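Local coordinates for protein glycosyltransferase (Streptomyces halstedii, PDB 3WAG) that is a two-domain glycosyltransferase of the GT-B fold, here holding thymidine-5'-diphosphate in the cleft between its domains, at residues H13-V18 with L227-P232; L250-T255 with A316-G321; V281-A286 with D303-H308. All coordinates share one frame; numbering follows the deposited sequence.

Contact 1. Residues H13-V18 with L227-P232. With TYD (thymidine-5'-diphosphate), chain F; PO4 (phosphate ion), chain G.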
loop_
_atom_site.group_PDB
_atom_site.type_symbol
_atom_site.label_atom_id
_atom_site.label_comp_id
_atom_site.label_asym_id
_atom_site.label_seq_id
_atom_site.Cartn_x
_atom_site.Cartn_y
_atom_site.Cartn_z
ATOM N N HIS B 13 -14.914 -5.005 1.547
ATOM C CA HIS B 13 -15.213 -4.090 0.464
ATOM C C HIS B 13 -14.056 -3.103 0.367
ATOM O O HIS B 13 -13.756 -2.645 -0.713
ATOM C CB HIS B 13 -16.531 -3.411 0.707
ATOM C CG HIS B 13 -17.728 -4.264 0.340
ATOM N ND1 HIS B 13 -18.456 -4.045 -0.764
ATOM C CD2 HIS B 13 -18.297 -5.385 0.988
ATOM C CE1 HIS B 13 -19.457 -4.987 -0.839
ATOM N NE2 HIS B 13 -19.352 -5.789 0.234
ATOM N N LEU B 14 -13.371 -2.796 1.483
ATOM C CA LEU B 14 -12.130 -1.975 1.400
ATOM C C LEU B 14 -11.030 -2.654 0.602
ATOM O O LEU B 14 -10.402 -2.066 -0.275
ATOM C CB LEU B 14 -11.590 -1.626 2.779
ATOM C CG LEU B 14 -10.141 -1.089 2.912
ATOM C CD1 LEU B 14 -9.891 0.124 2.044
ATOM C CD2 LEU B 14 -9.812 -0.741 4.373
ATOM N N TYR B 15 -10.747 -3.892 0.986
ATOM C CA TYR B 15 -9.625 -4.645 0.412
ATOM C C TYR B 15 -9.860 -4.756 -1.076
ATOM O O TYR B 15 -8.900 -4.773 -1.868
ATOM C CB TYR B 15 -9.606 -6.077 0.982
ATOM C CG TYR B 15 -9.029 -6.139 2.368
ATOM C CD1 TYR B 15 -8.665 -4.981 3.074
ATOM C CD2 TYR B 15 -8.823 -7.352 2.947
ATOM C CE1 TYR B 15 -8.148 -5.071 4.331
ATOM C CE2 TYR B 15 -8.342 -7.458 4.204
ATOM C CZ TYR B 15 -7.978 -6.335 4.879
ATOM O OH TYR B 15 -7.489 -6.568 6.109
ATOM N N ASN B 16 -11.116 -4.965 -1.459
ATOM C CA ASN B 16 -11.464 -5.041 -2.856
ATOM C C ASN B 16 -10.799 -3.841 -3.658
ATOM O O ASN B 16 -10.387 -4.010 -4.799
ATOM C CB ASN B 16 -12.985 -5.024 -2.998
ATOM C CG ASN B 16 -13.461 -5.117 -4.447
ATOM O OD1 ASN B 16 -14.159 -4.227 -4.958
ATOM N ND2 ASN B 16 -13.143 -6.205 -5.080
ATOM N N MET B 17 -10.703 -2.665 -3.043
ATOM C CA MET B 17 -10.248 -1.473 -3.747
ATOM C C MET B 17 -8.837 -1.041 -3.321
ATOM O O MET B 17 -8.294 -0.068 -3.855
ATOM C CB MET B 17 -11.255 -0.352 -3.582
ATOM C CG MET B 17 -11.325 0.270 -2.186
ATOM S SD MET B 17 -12.173 1.842 -2.197
ATOM C CE MET B 17 -13.536 1.421 -3.295
ATOM N N VAL B 18 -8.203 -1.801 -2.426
ATOM C CA VAL B 18 -6.846 -1.437 -1.947
ATOM C C VAL B 18 -5.805 -1.414 -3.084
ATOM O O VAL B 18 -5.092 -0.463 -3.179
ATOM C CB VAL B 18 -6.314 -2.291 -0.748
ATOM C CG1 VAL B 18 -4.774 -2.169 -0.591
ATOM C CG2 VAL B 18 -7.025 -1.859 0.540
ATOM N N LEU B 227 -6.399 -7.723 -8.664
ATOM C CA LEU B 227 -5.443 -8.186 -7.686
ATOM C C LEU B 227 -6.225 -8.266 -6.322
ATOM O O LEU B 227 -6.688 -7.227 -5.815
ATOM C CB LEU B 227 -4.235 -7.246 -7.553
ATOM C CG LEU B 227 -2.964 -7.864 -6.866
ATOM C CD1 LEU B 227 -1.831 -6.863 -6.880
ATOM C CD2 LEU B 227 -3.141 -8.148 -5.391
ATOM N N PRO B 228 -6.386 -9.477 -5.766
ATOM C CA PRO B 228 -7.134 -9.687 -4.474
ATOM C C PRO B 228 -6.201 -9.396 -3.326
ATOM O O PRO B 228 -5.218 -10.080 -3.152
ATOM C CB PRO B 228 -7.443 -11.173 -4.494
ATOM C CG PRO B 228 -6.344 -11.791 -5.357
ATOM C CD PRO B 228 -5.697 -10.710 -6.208
ATOM N N PHE B 229 -6.469 -8.356 -2.565
ATOM C CA PHE B 229 -5.542 -7.981 -1.462
ATOM C C PHE B 229 -6.029 -8.831 -0.225
ATOM O O PHE B 229 -7.225 -8.822 0.090
ATOM C CB PHE B 229 -5.636 -6.469 -1.215
ATOM C CG PHE B 229 -4.889 -5.976 0.031
ATOM C CD1 PHE B 229 -3.501 -5.995 0.101
ATOM C CD2 PHE B 229 -5.628 -5.444 1.118
ATOM C CE1 PHE B 229 -2.845 -5.526 1.229
ATOM C CE2 PHE B 229 -4.986 -4.952 2.238
ATOM C CZ PHE B 229 -3.592 -4.997 2.307
ATOM N N ASN B 230 -5.115 -9.510 0.451
ATOM C CA ASN B 230 -5.443 -10.423 1.539
ATOM C C ASN B 230 -5.216 -9.821 2.901
ATOM O O ASN B 230 -5.315 -10.510 3.904
ATOM C CB ASN B 230 -4.641 -11.705 1.362
ATOM C CG ASN B 230 -4.953 -12.372 0.031
ATOM O OD1 ASN B 230 -6.115 -12.352 -0.464
ATOM N ND2 ASN B 230 -3.931 -12.922 -0.574
ATOM N N GLY B 231 -4.919 -8.522 2.947
ATOM C CA GLY B 231 -4.769 -7.818 4.235
ATOM C C GLY B 231 -3.354 -7.942 4.770
ATOM O O GLY B 231 -2.463 -8.446 4.049
ATOM N N PRO B 232 -3.124 -7.462 6.020
ATOM C CA PRO B 232 -1.875 -7.605 6.818
ATOM C C PRO B 232 -1.195 -9.025 6.655
ATOM O O PRO B 232 -1.873 -10.043 6.667
ATOM C CB PRO B 232 -2.375 -7.378 8.272
ATOM C CG PRO B 232 -3.865 -7.510 8.216
ATOM C CD PRO B 232 -4.228 -6.960 6.862
HETATM P PA TYD F . -12.798 -12.671 3.054
HETATM O O1A TYD F . -12.955 -13.854 4.021
HETATM O O2A TYD F . -13.858 -11.588 2.891
HETATM O O3A TYD F . -12.646 -13.449 1.612
HETATM P PB TYD F . -13.780 -13.571 0.436
HETATM O O1B TYD F . -15.146 -13.703 1.127
HETATM O O2B TYD F . -13.267 -14.790 -0.390
HETATM O O3B TYD F . -13.722 -12.167 -0.227
HETATM O "O5'" TYD F . -11.396 -11.882 3.397
HETATM C "C5'" TYD F . -10.670 -10.973 2.526
HETATM C "C4'" TYD F . -9.450 -11.651 1.840
HETATM O "O4'" TYD F . -8.574 -12.325 2.771
HETATM C "C3'" TYD F . -9.765 -12.715 0.767
HETATM O "O3'" TYD F . -9.053 -12.351 -0.427
HETATM C "C2'" TYD F . -9.202 -14.033 1.280
HETATM C "C1'" TYD F . -8.076 -13.554 2.217
HETATM N N1 TYD F . -7.804 -14.553 3.249
HETATM C C2 TYD F . -6.512 -15.124 3.390
HETATM O O2 TYD F . -5.546 -14.779 2.661
HETATM N N3 TYD F . -6.298 -16.088 4.330
HETATM C C4 TYD F . -7.273 -16.539 5.156
HETATM O O4 TYD F . -6.979 -17.414 6.002
HETATM C C5 TYD F . -8.633 -15.948 5.037
HETATM C C5M TYD F . -9.801 -16.355 5.906
HETATM C C6 TYD F . -8.814 -14.958 4.058
HETATM P P PO4 G . -1.534 -9.411 -1.851
HETATM O O1 PO4 G . -1.544 -8.017 -2.425
HETATM O O2 PO4 G . -1.793 -10.480 -2.852
HETATM O O3 PO4 G . -0.116 -9.538 -1.338
HETATM O O4 PO4 G . -2.613 -9.529 -0.833
HETATM O O HOH W 1 -8.429 -6.870 -3.723
#

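Contact 2. Residues L250-T255 with A316-G321. With TYD (thymidine-5'-diphosphate), chain F.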
loop_
_atom_site.group_PDB
_atom_site.type_symbol
_atom_site.label_atom_id
_atom_site.label_comp_id
_atom_site.label_asym_id
_atom_site.label_seq_id
_atom_site.Cartn_x
_atom_site.Cartn_y
_atom_site.Cartn_z
ATOM N N LEU B 250 -8.014 -25.233 3.286
ATOM C CA LEU B 250 -9.418 -25.351 3.694
ATOM C C LEU B 250 -9.870 -24.071 4.419
ATOM O O LEU B 250 -9.378 -23.758 5.478
ATOM C CB LEU B 250 -9.620 -26.631 4.538
ATOM C CG LEU B 250 -10.982 -26.859 5.163
ATOM C CD1 LEU B 250 -11.886 -27.230 3.999
ATOM C CD2 LEU B 250 -10.912 -27.961 6.230
ATOM N N THR B 251 -10.767 -23.298 3.798
ATOM C CA THR B 251 -11.207 -22.008 4.351
ATOM C C THR B 251 -12.725 -21.968 4.242
ATOM O O THR B 251 -13.273 -21.329 3.348
ATOM C CB THR B 251 -10.561 -20.723 3.671
ATOM O OG1 THR B 251 -10.891 -20.655 2.278
ATOM C CG2 THR B 251 -9.113 -20.720 3.751
ATOM N N LEU B 252 -13.357 -22.671 5.178
ATOM C CA LEU B 252 -14.779 -23.013 5.229
ATOM C C LEU B 252 -15.208 -23.066 6.732
ATOM O O LEU B 252 -16.244 -23.659 7.097
ATOM C CB LEU B 252 -14.963 -24.423 4.669
ATOM C CG LEU B 252 -15.664 -24.825 3.391
ATOM C CD1 LEU B 252 -16.340 -26.122 3.766
ATOM C CD2 LEU B 252 -16.664 -23.781 2.920
ATOM N N GLY B 253 -14.376 -22.473 7.594
ATOM C CA GLY B 253 -14.620 -22.399 9.029
ATOM C C GLY B 253 -16.018 -21.917 9.310
ATOM O O GLY B 253 -16.735 -22.556 10.090
ATOM N N LEU B 254 -16.422 -20.825 8.651
ATOM C CA LEU B 254 -17.737 -20.268 8.878
ATOM C C LEU B 254 -18.905 -21.188 8.490
ATOM O O LEU B 254 -19.695 -21.577 9.357
ATOM C CB LEU B 254 -17.873 -18.905 8.206
ATOM C CG LEU B 254 -18.756 -17.931 8.985
ATOM C CD1 LEU B 254 -18.190 -16.516 8.906
ATOM C CD2 LEU B 254 -20.218 -18.000 8.537
ATOM N N THR B 255 -19.041 -21.536 7.210
ATOM C CA THR B 255 -20.192 -22.392 6.828
ATOM C C THR B 255 -20.231 -23.767 7.572
ATOM O O THR B 255 -21.300 -24.335 7.785
ATOM C CB THR B 255 -20.408 -22.536 5.289
ATOM O OG1 THR B 255 -19.523 -23.511 4.756
ATOM C CG2 THR B 255 -20.197 -21.216 4.530
ATOM N N ALA B 316 -5.369 -27.991 -4.214
ATOM C CA ALA B 316 -6.789 -27.544 -4.257
ATOM C C ALA B 316 -7.092 -26.509 -3.183
ATOM O O ALA B 316 -6.326 -26.340 -2.239
ATOM C CB ALA B 316 -7.712 -28.738 -4.108
ATOM N N ILE B 317 -8.181 -25.775 -3.330
ATOM C CA ILE B 317 -8.656 -24.962 -2.197
ATOM C C ILE B 317 -10.161 -25.220 -2.039
ATOM O O ILE B 317 -10.917 -25.211 -3.010
ATOM C CB ILE B 317 -8.352 -23.437 -2.316
ATOM C CG1 ILE B 317 -8.986 -22.698 -1.131
ATOM C CG2 ILE B 317 -8.853 -22.864 -3.625
ATOM C CD1 ILE B 317 -8.354 -21.320 -0.941
ATOM N N VAL B 318 -10.548 -25.493 -0.810
ATOM C CA VAL B 318 -11.945 -25.747 -0.465
ATOM C C VAL B 318 -12.430 -24.471 0.213
ATOM O O VAL B 318 -11.847 -24.076 1.230
ATOM C CB VAL B 318 -12.053 -26.998 0.460
ATOM C CG1 VAL B 318 -13.512 -27.445 0.597
ATOM C CG2 VAL B 318 -11.246 -28.158 -0.117
ATOM N N HIS B 319 -13.439 -23.802 -0.363
ATOM C CA HIS B 319 -13.932 -22.525 0.206
ATOM C C HIS B 319 -15.374 -22.247 -0.182
ATOM O O HIS B 319 -15.989 -23.031 -0.914
ATOM C CB HIS B 319 -13.009 -21.374 -0.168
ATOM C CG HIS B 319 -13.118 -20.966 -1.622
ATOM N ND1 HIS B 319 -12.494 -21.637 -2.627
ATOM C CD2 HIS B 319 -13.822 -19.954 -2.220
ATOM C CE1 HIS B 319 -12.768 -21.046 -3.794
ATOM N NE2 HIS B 319 -13.597 -20.037 -3.557
ATOM N N HIS B 320 -15.917 -21.149 0.350
ATOM C CA HIS B 320 -17.330 -20.762 0.291
ATOM C C HIS B 320 -17.722 -19.986 -0.935
ATOM O O HIS B 320 -18.878 -19.582 -1.056
ATOM C CB HIS B 320 -17.575 -19.821 1.441
ATOM C CG HIS B 320 -16.517 -18.757 1.547
ATOM N ND1 HIS B 320 -15.329 -18.961 2.181
ATOM C CD2 HIS B 320 -16.464 -17.471 1.010
ATOM C CE1 HIS B 320 -14.591 -17.839 2.088
ATOM N NE2 HIS B 320 -15.272 -16.944 1.341
ATOM N N GLY B 321 -16.773 -19.734 -1.838
ATOM C CA GLY B 321 -17.089 -19.127 -3.156
ATOM C C GLY B 321 -17.020 -17.593 -3.245
ATOM O O GLY B 321 -17.355 -17.050 -4.272
HETATM P PA TYD F . -12.798 -12.671 3.054
HETATM O O1A TYD F . -12.955 -13.854 4.021
HETATM O O2A TYD F . -13.858 -11.588 2.891
HETATM O O3A TYD F . -12.646 -13.449 1.612
HETATM P PB TYD F . -13.780 -13.571 0.436
HETATM O O1B TYD F . -15.146 -13.703 1.127
HETATM O O2B TYD F . -13.267 -14.790 -0.390
HETATM O O3B TYD F . -13.722 -12.167 -0.227
HETATM O "O5'" TYD F . -11.396 -11.882 3.397
HETATM C "C5'" TYD F . -10.670 -10.973 2.526
HETATM C "C4'" TYD F . -9.450 -11.651 1.840
HETATM O "O4'" TYD F . -8.574 -12.325 2.771
HETATM C "C3'" TYD F . -9.765 -12.715 0.767
HETATM O "O3'" TYD F . -9.053 -12.351 -0.427
HETATM C "C2'" TYD F . -9.202 -14.033 1.280
HETATM C "C1'" TYD F . -8.076 -13.554 2.217
HETATM N N1 TYD F . -7.804 -14.553 3.249
HETATM C C2 TYD F . -6.512 -15.124 3.390
HETATM O O2 TYD F . -5.546 -14.779 2.661
HETATM N N3 TYD F . -6.298 -16.088 4.330
HETATM C C4 TYD F . -7.273 -16.539 5.156
HETATM O O4 TYD F . -6.979 -17.414 6.002
HETATM C C5 TYD F . -8.633 -15.948 5.037
HETATM C C5M TYD F . -9.801 -16.355 5.906
HETATM C C6 TYD F . -8.814 -14.958 4.058
#

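Contact 3. Residues V281-A286 with D303-H308. With TYD (thymidine-5'-diphosphate), chain F.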
loop_
_atom_site.group_PDB
_atom_site.type_symbol
_atom_site.label_atom_id
_atom_site.label_comp_id
_atom_site.label_asym_id
_atom_site.label_seq_id
_atom_site.Cartn_x
_atom_site.Cartn_y
_atom_site.Cartn_z
ATOM N N VAL B 281 -4.138 -27.360 5.201
ATOM C CA VAL B 281 -3.974 -26.141 6.008
ATOM C C VAL B 281 -5.351 -25.561 6.097
ATOM O O VAL B 281 -5.917 -25.117 5.082
ATOM C CB VAL B 281 -2.997 -25.121 5.385
ATOM C CG1 VAL B 281 -2.977 -23.865 6.202
ATOM C CG2 VAL B 281 -1.575 -25.700 5.288
ATOM N N ALA B 282 -5.916 -25.590 7.301
ATOM C CA ALA B 282 -7.293 -25.227 7.509
ATOM C C ALA B 282 -7.357 -24.007 8.400
ATOM O O ALA B 282 -6.676 -23.976 9.405
ATOM C CB ALA B 282 -8.022 -26.395 8.167
ATOM N N THR B 283 -8.159 -22.998 8.020
ATOM C CA THR B 283 -8.472 -21.881 8.904
ATOM C C THR B 283 -9.649 -22.186 9.839
ATOM O O THR B 283 -10.780 -22.394 9.400
ATOM C CB THR B 283 -8.789 -20.569 8.163
ATOM O OG1 THR B 283 -9.972 -20.750 7.370
ATOM C CG2 THR B 283 -7.614 -20.131 7.277
ATOM N N PHE B 284 -9.359 -22.204 11.134
ATOM C CA PHE B 284 -10.355 -22.392 12.177
ATOM C C PHE B 284 -10.174 -21.357 13.285
ATOM O O PHE B 284 -9.052 -21.126 13.713
ATOM C CB PHE B 284 -10.221 -23.811 12.786
ATOM C CG PHE B 284 -10.601 -24.912 11.841
ATOM C CD1 PHE B 284 -11.838 -24.928 11.243
ATOM C CD2 PHE B 284 -9.712 -25.944 11.558
ATOM C CE1 PHE B 284 -12.188 -25.959 10.363
ATOM C CE2 PHE B 284 -10.058 -26.956 10.690
ATOM C CZ PHE B 284 -11.292 -26.963 10.086
ATOM N N SER B 285 -11.270 -20.767 13.766
ATOM C CA SER B 285 -11.267 -19.970 15.012
ATOM C C SER B 285 -10.831 -20.809 16.213
ATOM O O SER B 285 -10.590 -22.001 16.076
ATOM C CB SER B 285 -12.674 -19.433 15.292
ATOM O OG SER B 285 -13.585 -20.458 15.695
ATOM N N ALA B 286 -10.772 -20.190 17.390
ATOM C CA ALA B 286 -10.432 -20.907 18.632
ATOM C C ALA B 286 -11.569 -21.831 19.027
ATOM O O ALA B 286 -11.342 -22.995 19.323
ATOM C CB ALA B 286 -10.120 -19.936 19.755
ATOM N N ASP B 303 -5.521 -19.649 12.588
ATOM C CA ASP B 303 -6.660 -18.708 12.571
ATOM C C ASP B 303 -6.730 -17.925 11.239
ATOM O O ASP B 303 -7.786 -17.516 10.845
ATOM C CB ASP B 303 -6.618 -17.746 13.744
ATOM C CG ASP B 303 -5.430 -16.843 13.682
ATOM O OD1 ASP B 303 -4.334 -17.216 14.169
ATOM O OD2 ASP B 303 -5.587 -15.753 13.127
ATOM N N PHE B 304 -5.592 -17.762 10.562
ATOM C CA PHE B 304 -5.448 -17.007 9.293
ATOM C C PHE B 304 -4.150 -17.457 8.568
ATOM O O PHE B 304 -3.195 -17.796 9.224
ATOM C CB PHE B 304 -5.491 -15.471 9.508
ATOM C CG PHE B 304 -5.260 -14.648 8.241
ATOM C CD1 PHE B 304 -6.316 -14.274 7.436
ATOM C CD2 PHE B 304 -3.975 -14.223 7.892
ATOM C CE1 PHE B 304 -6.104 -13.489 6.288
ATOM C CE2 PHE B 304 -3.747 -13.444 6.767
ATOM C CZ PHE B 304 -4.818 -13.097 5.947
ATOM N N VAL B 305 -4.170 -17.562 7.232
ATOM C CA VAL B 305 -2.918 -17.772 6.470
ATOM C C VAL B 305 -2.967 -16.941 5.163
ATOM O O VAL B 305 -3.953 -17.009 4.462
ATOM C CB VAL B 305 -2.602 -19.272 6.206
ATOM C CG1 VAL B 305 -3.744 -19.940 5.439
ATOM C CG2 VAL B 305 -1.241 -19.438 5.493
ATOM N N PRO B 306 -1.930 -16.118 4.871
ATOM C CA PRO B 306 -2.022 -15.292 3.647
ATOM C C PRO B 306 -2.079 -16.165 2.422
ATOM O O PRO B 306 -1.114 -16.869 2.125
ATOM C CB PRO B 306 -0.773 -14.429 3.672
ATOM C CG PRO B 306 0.102 -14.942 4.757
ATOM C CD PRO B 306 -0.694 -15.890 5.633
ATOM N N LEU B 307 -3.207 -16.127 1.712
ATOM C CA LEU B 307 -3.417 -17.020 0.585
ATOM C C LEU B 307 -2.340 -16.919 -0.524
ATOM O O LEU B 307 -1.887 -17.918 -1.071
ATOM C CB LEU B 307 -4.811 -16.771 0.014
ATOM C CG LEU B 307 -5.935 -17.761 0.273
ATOM C CD1 LEU B 307 -5.597 -18.801 1.322
ATOM C CD2 LEU B 307 -7.304 -17.079 0.468
ATOM N N HIS B 308 -1.926 -15.702 -0.872
ATOM C CA HIS B 308 -0.845 -15.530 -1.889
ATOM C C HIS B 308 0.455 -16.197 -1.507
ATOM O O HIS B 308 1.249 -16.575 -2.399
ATOM C CB HIS B 308 -0.598 -14.049 -2.139
ATOM C CG HIS B 308 -0.378 -13.248 -0.857
ATOM N ND1 HIS B 308 0.840 -12.863 -0.450
ATOM C CD2 HIS B 308 -1.303 -12.791 0.126
ATOM C CE1 HIS B 308 0.719 -12.143 0.720
ATOM N NE2 HIS B 308 -0.590 -12.139 1.073
HETATM P PA TYD F . -12.798 -12.671 3.054
HETATM O O1A TYD F . -12.955 -13.854 4.021
HETATM O O2A TYD F . -13.858 -11.588 2.891
HETATM O O3A TYD F . -12.646 -13.449 1.612
HETATM P PB TYD F . -13.780 -13.571 0.436
HETATM O O1B TYD F . -15.146 -13.703 1.127
HETATM O O2B TYD F . -13.267 -14.790 -0.390
HETATM O O3B TYD F . -13.722 -12.167 -0.227
HETATM O "O5'" TYD F . -11.396 -11.882 3.397
HETATM C "C5'" TYD F . -10.670 -10.973 2.526
HETATM C "C4'" TYD F . -9.450 -11.651 1.840
HETATM O "O4'" TYD F . -8.574 -12.325 2.771
HETATM C "C3'" TYD F . -9.765 -12.715 0.767
HETATM O "O3'" TYD F . -9.053 -12.351 -0.427
HETATM C "C2'" TYD F . -9.202 -14.033 1.280
HETATM C "C1'" TYD F . -8.076 -13.554 2.217
HETATM N N1 TYD F . -7.804 -14.553 3.249
HETATM C C2 TYD F . -6.512 -15.124 3.390
HETATM O O2 TYD F . -5.546 -14.779 2.661
HETATM N N3 TYD F . -6.298 -16.088 4.330
HETATM C C4 TYD F . -7.273 -16.539 5.156
HETATM O O4 TYD F . -6.979 -17.414 6.002
HETATM C C5 TYD F . -8.633 -15.948 5.037
HETATM C C5M TYD F . -9.801 -16.355 5.906
HETATM C C6 TYD F . -8.814 -14.958 4.058
#

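Contact 1. Residues H13-V18 with L227-P232
Tyr15, on helix 11-26 of the N-terminal Rossmann-like domain, lays its ring against Phe229 in loop 227-232, beside the interdomain nucleotide site. Its CB lies 3.7 Å from Phe229 O. CG anti to the carbonyl carbon (chi1 -78°) sends the ring along the loop, where CD1 lies 3.6 Å from Phe229 CD2 and CE1 runs past Phe229 CE2. CD2 on the other flank meets Phe229 O, CE2 and CZ reach Gly231 CA, and OH ends 3.4 Å from Pro232 CD. The two rings form a T-shaped pair, centroids 5.0 Å apart and planes at 81°, with the Phe229 edge directed at the Tyr15 face. Val18, one turn on, places CG1 3.8 Å from the Phe229 centroid, a CH-pi contact over the ring centre; Gly231 N covers the opposite face, so Phe229 is sandwiched. Val18 packs on Trp22, and Phe229 on Gly47, of the second subunit. A water whose O lies 2.8 Å from Tyr15 O donates to it and to Leu227 O, and accepts from Phe229 N. Asn230 N donates a hydrogen bond to a phosphate ion, probably from the crystallisation liquor, and its OD1 accepts from thymidine-5'-diphosphate O3' at 2.9 Å. The chemistry is thus divided: aromatic and aliphatic groups close the helix against the loop, with ligand C5' at the Tyr15 ring edge, and polar bonds are left to one water and to Asn230.

Contact 2. Residues L250-T255 with A316-G321
Leu250 and Val318 pair in parallel, their CA atoms 4.9 Å apart, and the two strands share a nearly straight bond: Thr251 N donates to Val318 O at 2.9 Å, with 176° at the hydrogen. Beyond it, Thr251 O is approached by His319 CA, 3.4 Å away in a CA-H...O contact, and by His320 ND1, which makes a weak hydrogen bond to Thr251 O at 3.3 Å. With CG set between its backbone N and carbonyl carbon (chi1 47°), His320 holds its ring so that its other nitrogen faces the ligand: NE2 donates to thymidine-5'-diphosphate O1B, 3.3 Å and 150°, and more weakly to O2B. Thr251 O and the beta phosphate both meet the ring at its edge. Leu250 and Val318 lie alongside each other on one face of the sheet, Leu250 CD1 being 3.6 Å from Val318 CB. On the opposite face Thr251 OG1 is buried 3.3 Å from His319 CB and has no polar partner in the model. Leu252, at the N-cap of helix 253-256, rests CD2 on His319 C. These are adjacent parallel strands of the C-terminal Rossmann-like domain, with the diphosphate bound just past their C-terminal ends. Strand 279-283 flanks 247-251, strand 336-338 flanks 314-319, helix 369-381 covers Val318, and helix 323-331 packs on His319 and His320 through Thr325.

Contact 3. Residues V281-A286 with D303-H308
The thymine-binding end of the C-terminal Rossmann-like domain of the GT-B fold is built here, where strand 279-283 meets the loop leading from strand 299-302 into helix 307-310. The touching parts run 147° apart, so the loop doubles back past the strand end, and their contact is mostly van der Waals packing. Val281 and Val305 cross at about a right angle, CG1 to CG1 4.1 Å. Thr283, with CG2 anti to the carbonyl carbon, turns that methyl toward the loop, where CG2 lies 4.3 Å from Phe304 CA and also comes close to the base oxygen O4 of thymidine-5'-diphosphate. Trp238 packs on both valines from helix 237-240. The base is read chiefly by the backbone. Val305 N donates to ligand O4 at 3.1 Å and 172°, and Leu307 N, the first helical amide after the N-cap residue Pro306, donates to ligand O2 at 2.9 Å. These two bonds fix the rotation of the base in its own plane; Val305 O also accepts from ligand N3, but that bond is modelled too short to be more than doubtful support. The Phe304 ring lies over the base and roughly parallel to it, CE1 being 3.3 Å from ligand N3, while Leu307 CD2 touches ligand C2. At the outer end of the contact, Asp303 CA approaches Phe284 O at 3.6 Å in a CA-H...O contact, with 154° at the hydrogen.

Contact 1 closes first along the chain; contact 2 then opens on strand 247-251 and closes on strand 314-319, with both segments of contact 3 lying between. Contacts 2 and 3 belong to one parallel sheet in the C-terminal half, their centres about 10 Å apart and their strands 247-251 and 279-283 adjacent, probably bonded through Leu250 to Val281 and Thr283. Contact 1 lies about 18 Å from contact 2 and about 17 Å from contact 3, centre to centre; its Asn230 packs on Leu307 of contact 3. Thymidine-5'-diphosphate touches all three, its base at contact 3, sugar at contact 1 and beta phosphate at contact 2, and Ser12 of helix 11-26 also hydrogen-bonds it, so the nucleotide lies between the two domains.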